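Local atomic coordinates of protein kinase domain-containing protein (Chaetomium thermophilum, PDB entry 6Z3U), a protein that probably phosphorylates serine and threonine side chains with ATP, acting as the CDK7-type cyclin-dependent kinase subunit of the CAK complex. Residues 121-127 and 164-170; 148-154 and 206-211. The contacts are given in a common frame with arbitrary orientation. Residues are numbered along the deposited sequence.

Interaction 1 of 2, residues 121-127 and 164-170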
loop_
_atom_site.group_PDB
_atom_site.type_symbol
_atom_site.label_atom_id
_atom_site.label_comp_id
_atom_site.label_asym_id
_atom_site.label_seq_id
_atom_site.Cartn_x
_atom_site.Cartn_y
_atom_site.Cartn_z
ATOM N N ILE B 121 -19.673 -2.083 9.350
ATOM C CA ILE B 121 -19.228 -0.732 9.039
ATOM C C ILE B 121 -18.363 -0.258 10.197
ATOM O O ILE B 121 -18.868 0.005 11.295
ATOM C CB ILE B 121 -20.407 0.223 8.813
ATOM C CG1 ILE B 121 -21.353 -0.331 7.749
ATOM C CG2 ILE B 121 -19.893 1.591 8.400
ATOM C CD1 ILE B 121 -22.695 0.365 7.707
ATOM N N LYS B 122 -17.066 -0.126 9.951
ATOM C CA LYS B 122 -16.143 0.398 10.946
ATOM C C LYS B 122 -16.047 1.905 10.749
ATOM O O LYS B 122 -15.583 2.369 9.702
ATOM C CB LYS B 122 -14.765 -0.250 10.831
ATOM C CG LYS B 122 -13.762 0.265 11.865
ATOM C CD LYS B 122 -12.336 -0.203 11.594
ATOM C CE LYS B 122 -12.133 -1.661 11.949
ATOM N NZ LYS B 122 -10.709 -2.063 11.767
ATOM N N LYS B 123 -16.492 2.662 11.743
ATOM C CA LYS B 123 -16.456 4.120 11.688
ATOM C C LYS B 123 -15.187 4.550 12.408
ATOM O O LYS B 123 -15.127 4.564 13.640
ATOM C CB LYS B 123 -17.699 4.736 12.318
ATOM C CG LYS B 123 -17.750 6.253 12.206
ATOM C CD LYS B 123 -19.165 6.776 12.390
ATOM C CE LYS B 123 -19.244 8.271 12.128
ATOM N NZ LYS B 123 -20.652 8.761 12.107
ATOM N N ILE B 124 -14.171 4.896 11.628
ATOM C CA ILE B 124 -12.887 5.321 12.170
ATOM C C ILE B 124 -13.009 6.782 12.573
ATOM O O ILE B 124 -13.334 7.641 11.746
ATOM C CB ILE B 124 -11.759 5.120 11.150
ATOM C CG1 ILE B 124 -11.700 3.660 10.699
ATOM C CG2 ILE B 124 -10.421 5.535 11.753
ATOM C CD1 ILE B 124 -10.807 3.429 9.497
ATOM N N LYS B 125 -12.757 7.070 13.844
ATOM C CA LYS B 125 -12.820 8.445 14.329
ATOM C C LYS B 125 -11.526 9.115 13.896
ATOM O O LYS B 125 -10.492 8.991 14.558
ATOM C CB LYS B 125 -13.010 8.480 15.838
ATOM C CG LYS B 125 -14.228 7.704 16.318
ATOM C CD LYS B 125 -14.498 7.932 17.799
ATOM C CE LYS B 125 -15.720 7.154 18.269
ATOM N NZ LYS B 125 -16.143 7.539 19.646
ATOM N N VAL B 126 -11.589 9.825 12.763
ATOM C CA VAL B 126 -10.406 10.466 12.191
ATOM C C VAL B 126 -9.672 11.290 13.236
ATOM O O VAL B 126 -8.451 11.476 13.145
ATOM C CB VAL B 126 -10.815 11.317 10.966
ATOM C CG1 VAL B 126 -10.144 12.692 10.979
ATOM C CG2 VAL B 126 -10.478 10.573 9.676
ATOM N N GLN B 127 -10.385 11.787 14.245
ATOM C CA GLN B 127 -9.779 12.527 15.347
ATOM C C GLN B 127 -9.816 11.603 16.563
ATOM O O GLN B 127 -10.846 11.480 17.232
ATOM C CB GLN B 127 -10.505 13.847 15.609
ATOM C CG GLN B 127 -12.030 13.770 15.731
ATOM C CD GLN B 127 -12.749 13.803 14.393
ATOM O OE1 GLN B 127 -12.298 14.449 13.445
ATOM N NE2 GLN B 127 -13.895 13.131 14.322
ATOM N N LYS B 164 -20.739 12.358 7.210
ATOM C CA LYS B 164 -21.115 13.766 7.287
ATOM C C LYS B 164 -20.233 14.525 8.273
ATOM O O LYS B 164 -19.938 15.707 8.059
ATOM C CB LYS B 164 -22.594 13.904 7.670
ATOM C CG LYS B 164 -22.961 13.546 9.120
ATOM C CD LYS B 164 -22.967 12.044 9.376
ATOM C CE LYS B 164 -23.420 11.719 10.793
ATOM N NZ LYS B 164 -23.458 10.250 11.044
ATOM N N ASP B 165 -19.790 13.864 9.344
ATOM C CA ASP B 165 -18.932 14.476 10.349
ATOM C C ASP B 165 -17.451 14.360 9.999
ATOM O O ASP B 165 -16.603 14.405 10.899
ATOM C CB ASP B 165 -19.200 13.852 11.723
ATOM C CG ASP B 165 -18.855 12.375 11.775
ATOM O OD1 ASP B 165 -19.111 11.664 10.782
ATOM O OD2 ASP B 165 -18.331 11.925 12.816
ATOM N N GLN B 166 -17.127 14.216 8.713
ATOM C CA GLN B 166 -15.742 14.140 8.249
ATOM C C GLN B 166 -14.991 12.985 8.907
ATOM O O GLN B 166 -13.809 13.094 9.239
ATOM C CB GLN B 166 -15.019 15.467 8.483
ATOM C CG GLN B 166 -15.720 16.655 7.839
ATOM C CD GLN B 166 -15.915 16.481 6.342
ATOM O OE1 GLN B 166 -14.954 16.280 5.597
ATOM N NE2 GLN B 166 -17.165 16.553 5.896
ATOM N N ASN B 167 -15.683 11.867 9.093
ATOM C CA ASN B 167 -15.086 10.648 9.613
ATOM C C ASN B 167 -14.968 9.614 8.503
ATOM O O ASN B 167 -15.679 9.662 7.496
ATOM C CB ASN B 167 -15.906 10.081 10.776
ATOM C CG ASN B 167 -15.458 10.621 12.119
ATOM O OD1 ASN B 167 -14.706 11.595 12.191
ATOM N ND2 ASN B 167 -15.909 9.984 13.192
ATOM N N LEU B 168 -14.049 8.675 8.698
ATOM C CA LEU B 168 -13.768 7.637 7.716
ATOM C C LEU B 168 -14.546 6.375 8.065
ATOM O O LEU B 168 -14.575 5.958 9.229
ATOM C CB LEU B 168 -12.272 7.341 7.665
ATOM C CG LEU B 168 -11.810 6.385 6.567
ATOM C CD1 LEU B 168 -12.122 6.956 5.194
ATOM C CD2 LEU B 168 -10.324 6.098 6.706
ATOM N N ASN B 169 -15.168 5.770 7.059
ATOM C CA ASN B 169 -15.983 4.577 7.249
ATOM C C ASN B 169 -15.491 3.473 6.330
ATOM O O ASN B 169 -15.272 3.703 5.136
ATOM C CB ASN B 169 -17.463 4.864 6.974
ATOM C CG ASN B 169 -18.028 5.933 7.886
ATOM O OD1 ASN B 169 -17.956 7.120 7.580
ATOM N ND2 ASN B 169 -18.591 5.514 9.015
ATOM N N LEU B 170 -15.317 2.279 6.890
ATOM C CA LEU B 170 -14.895 1.104 6.141
ATOM C C LEU B 170 -16.020 0.081 6.152
ATOM O O LEU B 170 -16.411 -0.407 7.218
ATOM C CB LEU B 170 -13.633 0.493 6.742
ATOM C CG LEU B 170 -12.425 1.411 6.905
ATOM C CD1 LEU B 170 -11.240 0.613 7.428
ATOM C CD2 LEU B 170 -12.083 2.101 5.597
#

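Interaction 2 of 2, residues 148-154 and 206-211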
loop_
_atom_site.group_PDB
_atom_site.type_symbol
_atom_site.label_atom_id
_atom_site.label_comp_id
_atom_site.label_asym_id
_atom_site.label_seq_id
_atom_site.Cartn_x
_atom_site.Cartn_y
_atom_site.Cartn_z
ATOM N N LEU B 148 -4.885 -6.060 -1.256
ATOM C CA LEU B 148 -5.002 -7.499 -1.069
ATOM C C LEU B 148 -6.400 -8.027 -1.354
ATOM O O LEU B 148 -6.613 -9.243 -1.286
ATOM C CB LEU B 148 -4.596 -7.869 0.358
ATOM C CG LEU B 148 -3.108 -7.713 0.660
ATOM C CD1 LEU B 148 -2.862 -7.837 2.149
ATOM C CD2 LEU B 148 -2.303 -8.753 -0.108
ATOM N N ARG B 149 -7.350 -7.151 -1.664
ATOM C CA ARG B 149 -8.726 -7.571 -1.884
ATOM C C ARG B 149 -8.798 -8.685 -2.918
ATOM O O ARG B 149 -8.093 -8.667 -3.930
ATOM C CB ARG B 149 -9.548 -6.361 -2.335
ATOM C CG ARG B 149 -9.956 -6.339 -3.804
ATOM C CD ARG B 149 -10.748 -5.071 -4.053
ATOM N NE ARG B 149 -12.183 -5.302 -4.154
ATOM C CZ ARG B 149 -13.069 -4.339 -4.381
ATOM N NH1 ARG B 149 -12.666 -3.078 -4.482
ATOM N NH2 ARG B 149 -14.359 -4.631 -4.468
ATOM N N GLY B 150 -9.652 -9.670 -2.645
ATOM C CA GLY B 150 -9.885 -10.786 -3.538
ATOM C C GLY B 150 -9.525 -12.140 -2.965
ATOM O O GLY B 150 -9.953 -13.164 -3.517
ATOM N N HIS B 151 -8.756 -12.189 -1.878
ATOM C CA HIS B 151 -8.375 -13.511 -1.392
ATOM C C HIS B 151 -9.340 -13.973 -0.304
ATOM O O HIS B 151 -9.791 -13.162 0.510
ATOM C CB HIS B 151 -6.954 -13.492 -0.840
ATOM C CG HIS B 151 -6.380 -14.857 -0.616
ATOM N ND1 HIS B 151 -6.438 -15.501 0.601
ATOM C CD2 HIS B 151 -5.739 -15.700 -1.457
ATOM C CE1 HIS B 151 -5.857 -16.683 0.499
ATOM N NE2 HIS B 151 -5.422 -16.828 -0.740
ATOM N N PRO B 152 -9.675 -15.268 -0.255
ATOM C CA PRO B 152 -10.713 -15.718 0.688
ATOM C C PRO B 152 -10.297 -15.663 2.148
ATOM O O PRO B 152 -11.172 -15.702 3.021
ATOM C CB PRO B 152 -10.988 -17.167 0.254
ATOM C CG PRO B 152 -10.352 -17.313 -1.095
ATOM C CD PRO B 152 -9.199 -16.372 -1.107
ATOM N N ASN B 153 -8.999 -15.597 2.446
ATOM C CA ASN B 153 -8.511 -15.576 3.820
ATOM C C ASN B 153 -7.994 -14.202 4.235
ATOM O O ASN B 153 -7.239 -14.096 5.208
ATOM C CB ASN B 153 -7.422 -16.632 3.998
ATOM C CG ASN B 153 -7.920 -18.029 3.694
ATOM O OD1 ASN B 153 -7.483 -18.661 2.733
ATOM N ND2 ASN B 153 -8.844 -18.517 4.513
ATOM N N ILE B 154 -8.381 -13.150 3.519
ATOM C CA ILE B 154 -8.092 -11.773 3.903
ATOM C C ILE B 154 -9.421 -11.039 4.003
ATOM O O ILE B 154 -10.251 -11.127 3.090
ATOM C CB ILE B 154 -7.162 -11.072 2.896
ATOM C CG1 ILE B 154 -5.855 -11.850 2.721
ATOM C CG2 ILE B 154 -6.866 -9.649 3.360
ATOM C CD1 ILE B 154 -4.899 -11.729 3.886
ATOM N N ARG B 206 -2.152 -19.486 3.833
ATOM C CA ARG B 206 -2.539 -18.903 2.553
ATOM C C ARG B 206 -2.647 -17.386 2.653
ATOM O O ARG B 206 -2.260 -16.667 1.725
ATOM C CB ARG B 206 -3.862 -19.498 2.071
ATOM C CG ARG B 206 -3.776 -20.943 1.607
ATOM C CD ARG B 206 -5.073 -21.371 0.928
ATOM N NE ARG B 206 -5.021 -22.745 0.436
ATOM C CZ ARG B 206 -5.456 -23.809 1.106
ATOM N NH1 ARG B 206 -5.992 -23.674 2.315
ATOM N NH2 ARG B 206 -5.354 -25.014 0.561
ATOM N N ALA B 207 -3.142 -16.877 3.783
ATOM C CA ALA B 207 -3.256 -15.432 3.951
ATOM C C ALA B 207 -1.884 -14.772 3.927
ATOM O O ALA B 207 -1.659 -13.808 3.188
ATOM C CB ALA B 207 -3.988 -15.111 5.254
ATOM N N VAL B 208 -0.945 -15.287 4.724
ATOM C CA VAL B 208 0.390 -14.699 4.741
ATOM C C VAL B 208 1.092 -14.930 3.410
ATOM O O VAL B 208 1.858 -14.076 2.949
ATOM C CB VAL B 208 1.210 -15.256 5.917
ATOM C CG1 VAL B 208 2.609 -14.674 5.916
ATOM C CG2 VAL B 208 0.520 -14.946 7.223
ATOM N N TRP B 209 0.849 -16.073 2.766
ATOM C CA TRP B 209 1.401 -16.279 1.432
ATOM C C TRP B 209 0.889 -15.217 0.469
ATOM O O TRP B 209 1.660 -14.656 -0.317
ATOM C CB TRP B 209 1.051 -17.674 0.920
ATOM C CG TRP B 209 1.337 -17.855 -0.545
ATOM C CD1 TRP B 209 2.535 -18.175 -1.115
ATOM C CD2 TRP B 209 0.404 -17.719 -1.624
ATOM N NE1 TRP B 209 2.404 -18.250 -2.480
ATOM C CE2 TRP B 209 1.105 -17.974 -2.818
ATOM C CE3 TRP B 209 -0.957 -17.407 -1.694
ATOM C CZ2 TRP B 209 0.493 -17.926 -4.067
ATOM C CZ3 TRP B 209 -1.563 -17.361 -2.934
ATOM C CH2 TRP B 209 -0.839 -17.618 -4.104
ATOM N N TRP B 210 -0.410 -14.915 0.528
ATOM C CA TRP B 210 -0.978 -13.918 -0.372
ATOM C C TRP B 210 -0.435 -12.526 -0.071
ATOM O O TRP B 210 -0.195 -11.735 -0.992
ATOM C CB TRP B 210 -2.500 -13.939 -0.272
ATOM C CG TRP B 210 -3.170 -12.985 -1.194
ATOM C CD1 TRP B 210 -3.975 -11.943 -0.847
ATOM C CD2 TRP B 210 -3.083 -12.968 -2.623
ATOM N NE1 TRP B 210 -4.406 -11.283 -1.971
ATOM C CE2 TRP B 210 -3.872 -11.893 -3.075
ATOM C CE3 TRP B 210 -2.417 -13.761 -3.563
ATOM C CZ2 TRP B 210 -4.015 -11.589 -4.426
ATOM C CZ3 TRP B 210 -2.560 -13.458 -4.904
ATOM C CH2 TRP B 210 -3.353 -12.381 -5.322
ATOM N N CYS B 211 -0.237 -12.208 1.209
ATOM C CA CYS B 211 0.372 -10.932 1.562
ATOM C C CYS B 211 1.748 -10.800 0.926
ATOM O O CYS B 211 2.048 -9.804 0.259
ATOM C CB CYS B 211 0.478 -10.802 3.081
ATOM S SG CYS B 211 -1.092 -10.550 3.924
#

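Interaction 1 of 2, residues 121-127 and 164-170
The parts 121-124 and 168-170 of strands 118-124 and 168-172 run antiparallel, their short axes 4.6 Å apart at closest and 158° between directions, as neighbours in the five-stranded sheet of the kinase N-lobe. K122 and L170 form one hydrogen-bonded pair, with K122 N to L170 O and L170 N to K122 O both 2.8 Å. I124 and L168 form the next, tighter from I124 N to L168 O (2.7 Å) than from L168 N to I124 O (3.3 Å), so the ladder is looser at the end where 121-127 leaves the sheet and 164-170 enters it. Between them sits the non-hydrogen-bonded pair K123-N169, with CA atoms 4.5 Å apart.

K122, I124, L168 and L170 share one face. I124 CD1 reaches L170 CD1 at 3.5 Å and L168 CD2 at 3.9 Å, and L142 of helix 136-148 closes over both leucines. From the same face K122 extends away to a salt bridge with E141 on that helix, the lysine-glutamate pair expected of an active kinase; K122 is a predicted ATP-binding residue. On the other face K123 CG lies 3.4 Å from N169 ND2. K123 NZ forms a long salt bridge with D165 OD1 (3.5 Å), although S163 is the stronger partner of D165.

Past the strands, V126 packs on L168 and also on F173 of the cyclin chain. Q127 OE1 accepts a hydrogen bond from R376 of the cyclin chain, while Q127 NE2 makes a weak hydrogen bond to N167 OD1 at 2.7 Å.

Interaction 2 of 2, residues 148-154 and 206-211
Two tight turns, type II over L148-H151 and type I over H151-I154, wrap the loop around one side of segment 206-211 of helix 194-213. The main bump is W210. Its indole fits between L148, H151 and I154: H151 CB lies over the five-membered ring, 3.7 Å from its centroid, while L148 O and I154 CG1 meet the edge. There W210 NE1 donates a hydrogen bond to L148 O (3.1 Å). The imidazole of H151 makes an offset stack on the same five-membered ring, centroids 4.6 Å apart, and is held in place by N153 N bonding to H151 ND1 (3.2 Å). Small A207 leaves a hollow; N153 O comes to 3.4 Å from A207 CB, and I154 CD1 to 3.8 Å from it. C211 SG meets L148 CD1 at 3.7 Å and I154 CD1 at 4.0 Å. The histidine-proline-asparagine turn, in the loop after helix αC (136-148), docked on helix αE (194-213), is the HxN motif of protein kinases, which ties the αC-β4 loop to the C-lobe.

Along the chain the segments alternate: 121-127, then 148-154, then 164-170, then 206-211. The centres of interactions 1 and 2 are about 25 Å apart and their nearest atoms about 11 Å, so the contacts do not touch. Interaction 1 belongs to the N-lobe sheet, facing helix 136-148; interaction 2 starts at the end of that helix and reaches helix 194-213 of the C-lobe. The loop 148-154 then leads into strand 157-162, the sheet neighbour of 168-172, so one continuous run of chain joins both places. Each also meets a different partner, the cyclin chain at interaction 1 and the RING-type chain at interaction 2, linking both lobes of the kinase to the assembled CAK complex.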